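Local structure of alpha,alpha-trehalose-phosphate synthase (UDP-forming) (Burkholderia multivorans, 5UOF) at residues Lys266-Ser270 and Met361-Tyr366. The protein belongs to glycosyltransferase family 20 and has the two-domain GT-B architecture, each domain built around a largely parallel beta sheet. Sequence-based numbering, arbitrary orientation. Where two conformers were deposited one is given.
With NA (sodium ion), chain C; EDO (1,2-ethanediol), chain E.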
loop_
_atom_site.group_PDB
_atom_site.type_symbol
_atom_site.label_atom_id
_atom_site.label_comp_id
_atom_site.label_asym_id
_atom_site.label_seq_id
_atom_site.Cartn_x
_atom_site.Cartn_y
_atom_site.Cartn_z
ATOM N N LYS A 266 -3.908 35.547 -12.187
ATOM C CA LYS A 266 -3.276 34.814 -11.097
ATOM C C LYS A 266 -2.494 33.628 -11.645
ATOM O O LYS A 266 -2.781 33.112 -12.725
ATOM C CB LYS A 266 -4.326 34.319 -10.101
ATOM C CG LYS A 266 -5.210 35.406 -9.511
ATOM C CD LYS A 266 -4.545 36.121 -8.359
ATOM C CE LYS A 266 -5.533 37.073 -7.678
ATOM N NZ LYS A 266 -4.981 37.673 -6.429
ATOM N N LEU A 267 -1.491 33.199 -10.882
ATOM C CA LEU A 267 -0.554 32.174 -11.310
ATOM C C LEU A 267 -0.499 31.074 -10.262
ATOM O O LEU A 267 -0.237 31.348 -9.082
ATOM C CB LEU A 267 0.842 32.770 -11.532
ATOM C CG LEU A 267 1.998 31.784 -11.735
ATOM C CD1 LEU A 267 1.800 30.966 -13.001
ATOM C CD2 LEU A 267 3.334 32.528 -11.784
ATOM N N VAL A 268 -0.766 29.838 -10.694
ATOM C CA VAL A 268 -0.551 28.635 -9.890
ATOM C C VAL A 268 0.713 27.964 -10.414
ATOM O O VAL A 268 0.818 27.686 -11.615
ATOM C CB VAL A 268 -1.757 27.682 -9.974
ATOM C CG1 VAL A 268 -1.542 26.450 -9.089
ATOM C CG2 VAL A 268 -3.030 28.410 -9.574
ATOM N N MET A 269 1.684 27.720 -9.532
ATOM C CA MET A 269 2.952 27.106 -9.917
ATOM C C MET A 269 2.997 25.672 -9.420
ATOM O O MET A 269 2.551 25.379 -8.306
ATOM C CB MET A 269 4.157 27.863 -9.337
ATOM C CG MET A 269 4.537 29.137 -10.065
ATOM S SD MET A 269 5.129 28.886 -11.751
ATOM C CE MET A 269 6.523 27.817 -11.454
ATOM N N SER A 270 3.573 24.799 -10.242
ATOM C CA SER A 270 3.715 23.379 -9.940
ATOM C C SER A 270 4.997 22.917 -10.627
ATOM O O SER A 270 5.215 23.229 -11.802
ATOM C CB SER A 270 2.482 22.605 -10.437
ATOM O OG SER A 270 2.528 21.226 -10.118
ATOM N N MET A 361 6.421 35.232 -7.562
ATOM C CA MET A 361 5.413 35.916 -8.375
ATOM C C MET A 361 4.043 35.282 -8.216
ATOM O O MET A 361 3.014 35.962 -8.299
ATOM C CB MET A 361 5.821 35.868 -9.852
ATOM C CG MET A 361 4.826 36.489 -10.820
ATOM S SD MET A 361 5.235 36.248 -12.568
ATOM C CE MET A 361 6.993 35.973 -12.453
ATOM N N SER A 362 4.018 33.970 -8.016
ATOM C CA SER A 362 2.767 33.228 -8.045
ATOM C C SER A 362 1.927 33.474 -6.791
ATOM O O SER A 362 2.404 33.939 -5.757
ATOM C CB SER A 362 3.053 31.742 -8.177
ATOM O OG SER A 362 3.517 31.251 -6.938
ATOM N N GLN A 363 0.646 33.127 -6.895
ATOM C CA GLN A 363 -0.273 33.214 -5.772
ATOM C C GLN A 363 -0.538 31.874 -5.098
ATOM O O GLN A 363 -0.990 31.860 -3.947
ATOM C CB GLN A 363 -1.607 33.801 -6.242
ATOM C CG GLN A 363 -1.554 35.307 -6.501
ATOM C CD GLN A 363 -0.842 35.677 -7.790
ATOM O OE1 GLN A 363 -0.869 34.943 -8.782
ATOM N NE2 GLN A 363 -0.193 36.832 -7.777
ATOM N N VAL A 364 -0.304 30.761 -5.793
ATOM C CA VAL A 364 -0.574 29.423 -5.267
ATOM C C VAL A 364 0.597 28.535 -5.660
ATOM O O VAL A 364 1.052 28.566 -6.805
ATOM C CB VAL A 364 -1.893 28.829 -5.799
ATOM C CG1 VAL A 364 -2.166 27.454 -5.148
ATOM C CG2 VAL A 364 -3.060 29.780 -5.533
ATOM N N GLY A 365 1.094 27.755 -4.689
ATOM C CA GLY A 365 2.001 26.664 -4.963
ATOM C C GLY A 365 1.213 25.373 -4.843
ATOM O O GLY A 365 0.599 25.102 -3.812
ATOM N N TYR A 366 1.243 24.579 -5.902
ATOM C CA TYR A 366 0.344 23.436 -6.057
ATOM C C TYR A 366 1.213 22.183 -6.023
ATOM O O TYR A 366 1.784 21.774 -7.037
ATOM C CB TYR A 366 -0.413 23.595 -7.357
ATOM C CG TYR A 366 -1.529 22.623 -7.663
ATOM C CD1 TYR A 366 -2.128 21.859 -6.681
ATOM C CD2 TYR A 366 -2.001 22.521 -8.965
ATOM C CE1 TYR A 366 -3.182 20.980 -7.010
ATOM C CE2 TYR A 366 -3.034 21.674 -9.297
ATOM C CZ TYR A 366 -3.615 20.901 -8.327
ATOM O OH TYR A 366 -4.627 20.048 -8.699
HETATM NA NA NA C . 3.727 35.031 -4.229
HETATM C C1 EDO E . 1.731 37.909 -12.062
HETATM O O1 EDO E . 0.916 37.608 -13.201
HETATM C C2 EDO E . 1.251 37.044 -10.906
HETATM O O2 EDO E . -0.172 37.167 -10.824
HETATM O O HOH W 1 4.682 36.765 -2.804
HETATM O O HOH W 2 1.520 36.136 -3.650
#
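Gln363 sets its CG beside its own backbone N (chi1 -75°) and then bends at chi2 (75°), a fold-back that delivers OE1 to the backbone N of Leu267 at 2.8 Å, with the donor lying close to the line of the amide C=O. The side chain thus stands in for a main-chain carbonyl at the start of two neighbouring parallel strands, 266-271 and 364-367, inside the six-stranded parallel sheet of one GT-B domain. Leu267 O completes the exchange: it accepts the N-H of Gln363 at 3.0 Å, in the carbonyl plane, and a weaker bond from Val364 N. Further along, regular parallel pairing takes over, with Met269 N giving a nearly straight bond to Val364 O and Met269 O receiving Tyr366 N.

The Lys266 side chain crosses that of Gln363 at about a right angle, its CD 3.6 Å from Gln363 CG. Val268 and Val364 lie side by side on one face of the sheet, where Val268 CG1 also presses on Tyr366 CB at 3.5 Å; helix 416-428 covers Val364 and Tyr366. On the face that carries Met269, the methionine CG rests on Ser362 CB, and helix 352-361 packs against its side chain through Phe358 and Phe359. Leu267 adds CD2 against Ser362 CB at 3.7 Å and reaches helix 253-262.

Ser362, the first residue to leave helical geometry after helix 352-361, turns OG back to Phe359 O, with Tyr381 OH as another hydrogen-bond partner. Its carbonyl serves a different purpose: together with Arg360 O, Gln385 OE1 and two waters, Ser362 O binds the sodium ion, at 2.3 Å.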